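Glycerate 2-kinase (Pyrococcus horikoshii, PDB 1X3L) catalyses the ATP-dependent phosphorylation of D-glycerate to 2-phosphoglycerate, with magnesium as the cofactor and several other phosphate donors accepted. Local coordinates at residues A[9-13]-A[278-284]; A[323-329]-A[426-432]. All blocks are in the same frame, centred on the assembly; numbering follows the deposited sequence.

Contact 1: A[9-13]-A[278-284]. With EDO (1,2-ethanediol), chain C.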
loop_
_atom_site.group_PDB
_atom_site.type_symbol
_atom_site.label_atom_id
_atom_site.label_comp_id
_atom_site.label_asym_id
_atom_site.label_seq_id
_atom_site.Cartn_x
_atom_site.Cartn_y
_atom_site.Cartn_z
ATOM N N ILE A 9 0.247 -26.078 -0.503
ATOM C CA ILE A 9 0.913 -25.247 -1.500
ATOM C C ILE A 9 0.305 -23.849 -1.485
ATOM O O ILE A 9 1.022 -22.846 -1.405
ATOM C CB ILE A 9 0.782 -25.845 -2.911
ATOM C CG1 ILE A 9 1.585 -27.144 -2.994
ATOM C CG2 ILE A 9 1.279 -24.840 -3.954
ATOM C CD1 ILE A 9 1.375 -27.932 -4.282
ATOM N N GLY A 10 -1.021 -23.788 -1.545
ATOM C CA GLY A 10 -1.696 -22.503 -1.531
ATOM C C GLY A 10 -1.342 -21.665 -0.311
ATOM O O GLY A 10 -1.016 -20.484 -0.436
ATOM N N LEU A 11 -1.404 -22.268 0.873
ATOM C CA LEU A 11 -1.087 -21.537 2.099
ATOM C C LEU A 11 0.385 -21.126 2.146
ATOM O O LEU A 11 0.735 -20.079 2.702
ATOM C CB LEU A 11 -1.468 -22.375 3.322
ATOM C CG LEU A 11 -2.984 -22.584 3.462
ATOM C CD1 LEU A 11 -3.292 -23.524 4.635
ATOM C CD2 LEU A 11 -3.656 -21.243 3.675
ATOM N N ARG A 12 1.245 -21.945 1.549
ATOM C CA ARG A 12 2.673 -21.644 1.494
ATOM C C ARG A 12 2.901 -20.385 0.646
ATOM O O ARG A 12 3.712 -19.526 0.988
ATOM C CB ARG A 12 3.431 -22.830 0.885
ATOM C CG ARG A 12 4.934 -22.648 0.826
ATOM C CD ARG A 12 5.641 -23.901 0.303
ATOM N NE ARG A 12 7.066 -23.661 0.085
ATOM C CZ ARG A 12 8.005 -23.803 1.016
ATOM N NH1 ARG A 12 7.675 -24.195 2.240
ATOM N NH2 ARG A 12 9.277 -23.550 0.726
ATOM N N LEU A 13 2.174 -20.280 -0.459
ATOM C CA LEU A 13 2.290 -19.137 -1.358
ATOM C C LEU A 13 1.693 -17.875 -0.726
ATOM O O LEU A 13 2.162 -16.768 -0.978
ATOM C CB LEU A 13 1.603 -19.454 -2.692
ATOM C CG LEU A 13 2.229 -20.626 -3.462
ATOM C CD1 LEU A 13 1.434 -20.915 -4.727
ATOM C CD2 LEU A 13 3.679 -20.298 -3.812
ATOM N N GLU A 278 8.155 -18.579 -5.793
ATOM C CA GLU A 278 8.048 -19.775 -4.960
ATOM C C GLU A 278 7.309 -20.869 -5.736
ATOM O O GLU A 278 7.681 -22.042 -5.675
ATOM C CB GLU A 278 7.311 -19.441 -3.657
ATOM C CG GLU A 278 7.160 -20.592 -2.671
ATOM C CD GLU A 278 8.481 -21.251 -2.315
ATOM O OE1 GLU A 278 9.513 -20.553 -2.283
ATOM O OE2 GLU A 278 8.484 -22.471 -2.052
ATOM N N ALA A 279 6.275 -20.479 -6.474
ATOM C CA ALA A 279 5.507 -21.432 -7.264
ATOM C C ALA A 279 6.436 -22.164 -8.233
ATOM O O ALA A 279 6.358 -23.383 -8.380
ATOM C CB ALA A 279 4.409 -20.719 -8.036
ATOM N N GLN A 280 7.312 -21.420 -8.895
ATOM C CA GLN A 280 8.245 -22.033 -9.835
ATOM C C GLN A 280 9.182 -23.001 -9.117
ATOM O O GLN A 280 9.500 -24.062 -9.645
ATOM C CB GLN A 280 9.034 -20.946 -10.570
ATOM C CG GLN A 280 8.133 -20.092 -11.463
ATOM C CD GLN A 280 8.767 -18.781 -11.879
ATOM O OE1 GLN A 280 9.424 -18.123 -11.082
ATOM N NE2 GLN A 280 8.551 -18.384 -13.131
ATOM N N ARG A 281 9.608 -22.648 -7.906
ATOM C CA ARG A 281 10.494 -23.518 -7.138
ATOM C C ARG A 281 9.788 -24.821 -6.780
ATOM O O ARG A 281 10.423 -25.870 -6.654
ATOM C CB ARG A 281 10.957 -22.824 -5.855
ATOM C CG ARG A 281 11.792 -21.576 -6.090
ATOM C CD ARG A 281 12.408 -21.074 -4.790
ATOM N NE ARG A 281 13.203 -22.124 -4.161
ATOM C CZ ARG A 281 13.920 -21.968 -3.053
ATOM N NH1 ARG A 281 13.953 -20.795 -2.430
ATOM N NH2 ARG A 281 14.612 -22.994 -2.568
ATOM N N LEU A 282 8.469 -24.759 -6.627
ATOM C CA LEU A 282 7.697 -25.946 -6.289
ATOM C C LEU A 282 7.347 -26.779 -7.527
ATOM O O LEU A 282 6.644 -27.781 -7.428
ATOM C CB LEU A 282 6.428 -25.543 -5.530
ATOM C CG LEU A 282 6.716 -24.830 -4.202
ATOM C CD1 LEU A 282 5.438 -24.227 -3.642
ATOM C CD2 LEU A 282 7.331 -25.822 -3.214
ATOM N N GLY A 283 7.834 -26.355 -8.691
ATOM C CA GLY A 283 7.585 -27.101 -9.914
ATOM C C GLY A 283 6.429 -26.654 -10.793
ATOM O O GLY A 283 6.074 -27.355 -11.741
ATOM N N PHE A 284 5.839 -25.499 -10.498
ATOM C CA PHE A 284 4.723 -25.000 -11.297
ATOM C C PHE A 284 5.187 -23.899 -12.237
ATOM O O PHE A 284 6.190 -23.230 -11.987
ATOM C CB PHE A 284 3.633 -24.374 -10.410
ATOM C CG PHE A 284 2.929 -25.340 -9.493
ATOM C CD1 PHE A 284 1.675 -25.844 -9.825
ATOM C CD2 PHE A 284 3.493 -25.700 -8.272
ATOM C CE1 PHE A 284 0.986 -26.694 -8.952
ATOM C CE2 PHE A 284 2.816 -26.548 -7.390
ATOM C CZ PHE A 284 1.558 -27.046 -7.732
HETATM C C1 EDO C . -0.019 -21.635 6.455
HETATM O O1 EDO C . 1.230 -22.020 5.848
HETATM C C2 EDO C . -0.109 -20.107 6.626
HETATM O O2 EDO C . -0.021 -19.430 5.357
#
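R12 meets E278 in a salt bridge between two helices that pack against the same side of a mixed beta-sheet. Helix 6-20 comes from the N-terminal end of the chain, and helix 268-281 leads into strand 285-290 of that sheet. The guanidinium grips a single carboxylate oxygen side-on. R12 NE lies 2.8 Å from E278 OE2, and R12 NH2 gives that same E278 OE2 a second, more bent bond of 3.1 Å. The oxygen sits almost in the guanidinium plane. Seen from the glutamate, both nitrogens come from above one face of the carboxylate, and the two flat groups are turned 61° apart. R12 reaches across because its chain is extended from CG to NE. E278 bends at its second torsion, and the two side chains cross at about a right angle.

Below the charged pair the contact is apolar. L13 puts its CD2 branch between the two helices, 3.7 Å from E278 CG, and the same methyl lies near the side chains of A279 and L282. The CD1 methyl of L282 also packs near I9 CG2, and both its methyls approach R12 close to NE. I9 CG1 is set beside the backbone N (chi1 -68°) and carries CD1 towards F284.

The end of helix 268-281 positions F284. G283 has a positive phi of 96° and closes a Schellman motif. F284 N bonds back to A279 O at 3.0 Å, and G283 N bonds to Q280 O. Strand 427-435 lies underneath, with I432 touching both I9 and F284. On the other side of helix 6-20, a 1,2-ethanediol, probably from the crystallisation liquor, donates from O2 to L11 O. At the ring edge, I9 CD1 stands 3.6 Å from F284 CZ.

Contact 2: A[323-329]-A[426-432]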
loop_
_atom_site.group_PDB
_atom_site.type_symbol
_atom_site.label_atom_id
_atom_site.label_comp_id
_atom_site.label_asym_id
_atom_site.label_seq_id
_atom_site.Cartn_x
_atom_site.Cartn_y
_atom_site.Cartn_z
ATOM N N VAL A 323 0.118 -22.004 -11.810
ATOM C CA VAL A 323 -0.316 -21.068 -10.783
ATOM C C VAL A 323 -0.549 -19.717 -11.452
ATOM O O VAL A 323 0.311 -19.228 -12.195
ATOM C CB VAL A 323 0.753 -20.878 -9.686
ATOM C CG1 VAL A 323 0.348 -19.735 -8.761
ATOM C CG2 VAL A 323 0.916 -22.163 -8.886
ATOM N N LEU A 324 -1.718 -19.130 -11.205
ATOM C CA LEU A 324 -2.051 -17.826 -11.769
ATOM C C LEU A 324 -2.226 -16.841 -10.624
ATOM O O LEU A 324 -2.823 -17.168 -9.600
ATOM C CB LEU A 324 -3.345 -17.895 -12.590
ATOM C CG LEU A 324 -3.316 -18.527 -13.985
ATOM C CD1 LEU A 324 -2.849 -19.960 -13.911
ATOM C CD2 LEU A 324 -4.702 -18.461 -14.585
ATOM N N VAL A 325 -1.705 -15.631 -10.798
ATOM C CA VAL A 325 -1.799 -14.619 -9.755
ATOM C C VAL A 325 -2.527 -13.370 -10.241
ATOM O O VAL A 325 -2.193 -12.803 -11.287
ATOM C CB VAL A 325 -0.388 -14.232 -9.244
ATOM C CG1 VAL A 325 -0.497 -13.354 -8.001
ATOM C CG2 VAL A 325 0.417 -15.496 -8.935
ATOM N N PHE A 326 -3.528 -12.951 -9.473
ATOM C CA PHE A 326 -4.320 -11.766 -9.795
ATOM C C PHE A 326 -4.270 -10.823 -8.590
ATOM O O PHE A 326 -4.789 -11.147 -7.523
ATOM C CB PHE A 326 -5.787 -12.142 -10.043
ATOM C CG PHE A 326 -6.000 -13.166 -11.130
ATOM C CD1 PHE A 326 -6.366 -12.775 -12.412
ATOM C CD2 PHE A 326 -5.915 -14.526 -10.847
ATOM C CE1 PHE A 326 -6.656 -13.724 -13.399
ATOM C CE2 PHE A 326 -6.202 -15.486 -11.824
ATOM C CZ PHE A 326 -6.574 -15.085 -13.100
ATOM N N GLY A 327 -3.653 -9.661 -8.756
ATOM C CA GLY A 327 -3.575 -8.719 -7.658
ATOM C C GLY A 327 -4.382 -7.467 -7.936
ATOM O O GLY A 327 -4.665 -7.141 -9.097
ATOM N N GLY A 328 -4.756 -6.772 -6.866
ATOM C CA GLY A 328 -5.527 -5.544 -6.980
ATOM C C GLY A 328 -6.394 -5.378 -5.748
ATOM O O GLY A 328 -5.967 -5.677 -4.637
ATOM N N GLU A 329 -7.620 -4.904 -5.937
ATOM C CA GLU A 329 -8.539 -4.733 -4.819
ATOM C C GLU A 329 -9.955 -4.659 -5.376
ATOM O O GLU A 329 -10.326 -3.676 -6.018
ATOM C CB GLU A 329 -8.215 -3.455 -4.034
ATOM C CG GLU A 329 -8.946 -3.363 -2.688
ATOM C CD GLU A 329 -8.247 -4.123 -1.553
ATOM O OE1 GLU A 329 -7.658 -5.193 -1.793
ATOM O OE2 GLU A 329 -8.298 -3.650 -0.401
ATOM N N ASN A 426 -2.710 -4.401 -0.417
ATOM C CA ASN A 426 -4.020 -4.775 -0.963
ATOM C C ASN A 426 -4.187 -6.296 -1.142
ATOM O O ASN A 426 -3.599 -7.100 -0.431
ATOM C CB ASN A 426 -4.194 -4.070 -2.309
ATOM C CG ASN A 426 -4.407 -2.597 -2.079
ATOM O OD1 ASN A 426 -5.154 -2.178 -1.198
ATOM N ND2 ASN A 426 -3.722 -1.788 -2.905
ATOM N N SER A 427 -5.028 -6.708 -2.086
ATOM C CA SER A 427 -5.355 -8.126 -2.219
ATOM C C SER A 427 -4.757 -8.919 -3.364
ATOM O O SER A 427 -4.378 -8.371 -4.399
ATOM C CB SER A 427 -6.875 -8.287 -2.260
ATOM O OG SER A 427 -7.468 -7.758 -1.089
ATOM N N ILE A 428 -4.710 -10.234 -3.165
ATOM C CA ILE A 428 -4.183 -11.150 -4.161
ATOM C C ILE A 428 -5.027 -12.410 -4.241
ATOM O O ILE A 428 -5.492 -12.928 -3.217
ATOM C CB ILE A 428 -2.744 -11.585 -3.832
ATOM C CG1 ILE A 428 -1.835 -10.363 -3.739
ATOM C CG2 ILE A 428 -2.246 -12.572 -4.892
ATOM C CD1 ILE A 428 -0.431 -10.670 -3.226
ATOM N N VAL A 429 -5.230 -12.888 -5.463
ATOM C CA VAL A 429 -5.970 -14.110 -5.696
ATOM C C VAL A 429 -4.983 -15.088 -6.313
ATOM O O VAL A 429 -4.337 -14.776 -7.313
ATOM C CB VAL A 429 -7.127 -13.927 -6.701
ATOM C CG1 VAL A 429 -7.873 -15.243 -6.853
ATOM C CG2 VAL A 429 -8.084 -12.828 -6.228
ATOM N N ILE A 430 -4.848 -16.259 -5.714
ATOM C CA ILE A 430 -3.945 -17.255 -6.263
ATOM C C ILE A 430 -4.791 -18.418 -6.764
ATOM O O ILE A 430 -5.586 -18.973 -6.006
ATOM C CB ILE A 430 -2.964 -17.778 -5.198
ATOM C CG1 ILE A 430 -2.156 -16.617 -4.606
ATOM C CG2 ILE A 430 -2.026 -18.807 -5.820
ATOM C CD1 ILE A 430 -1.188 -17.049 -3.482
ATOM N N ALA A 431 -4.646 -18.768 -8.040
ATOM C CA ALA A 431 -5.397 -19.886 -8.603
ATOM C C ALA A 431 -4.416 -20.997 -8.969
ATOM O O ALA A 431 -3.466 -20.784 -9.724
ATOM C CB ALA A 431 -6.181 -19.437 -9.841
ATOM N N ILE A 432 -4.644 -22.188 -8.429
ATOM C CA ILE A 432 -3.754 -23.306 -8.696
ATOM C C ILE A 432 -4.468 -24.445 -9.402
ATOM O O ILE A 432 -5.553 -24.851 -8.995
ATOM C CB ILE A 432 -3.157 -23.868 -7.382
ATOM C CG1 ILE A 432 -2.468 -22.750 -6.596
ATOM C CG2 ILE A 432 -2.181 -24.996 -7.696
ATOM C CD1 ILE A 432 -2.069 -23.152 -5.189
#
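E329 reaches S427 at one end of an antiparallel strand pairing between segments 323-329 and 426-432, inside a mixed beta-sheet. The short strand segments run at 165° to each other. L324 with A431, F326 with V429 and G328 with S427 are the hydrogen-bonded pairs, each closed by two N-H to O bonds. G328 has backbone angles that would jam a CB against the carbonyl oxygen of G327.

The E329 side chain can be followed outward. CB is directed past the partner strand. CG is anti to the backbone N (chi1 -168°), and a bend at chi2 (83°) turns the carboxylate back. CD then stands 3.7 Å from N426 OD1. OE1 accepts the hydroxyl proton of S427 OG at 2.7 Å, met on the syn side and somewhat out of the carboxylate plane. N344 is a second hydrogen-bond partner of S427 OG. E329 OE2 faces N426 OD1 and has the like-charged carboxylate of D366 close by. An alanine here would remove the carboxylate and is likely to leave the S427 hydroxyl without this acceptor and freer to turn.

Further along, L324, F326, V429 and A431 point to one face of the sheet, where helix 297-314 touches the first three. F326 CB packs on V429 CB at 4.0 Å, and the ring turns its edge to V429 O and A431 CB. The face of V323, V325, I428 and I430 looks to helix 268-281. V325 CG1 meets I428 CG2 at 3.7 Å there, and V323 CG1 lies alongside I430 CG2. The N426 side chain is about 11 Å from that of K58, a probable substrate-binding residue. N426 CB lies 3.3 Å from G328 O, the oxygen that also takes the S427 N-H.

Overall arrangement
Contacts 1 and 2 belong to one layered alpha/beta unit, and their centres are 13 Å apart. Contact 1 joins two helices, and contact 2 joins two neighbouring strands of the mixed sheet beneath them. They touch directly: L13 CB rests on I430 CD1, G10 CA on I432 CD1, and F284 on V323. Along the chain, contact 1 closes before contact 2 opens. The parallel sheet of strands 51-56 to 260-266 is formed by the sequence between the two segments of contact 1. The first helix, 6-20, thus returns to the part of the fold built by the C-terminal half. The N426 end of contact 2 points towards K58, the probable substrate-binding residue; its I432 end lies by contact 1.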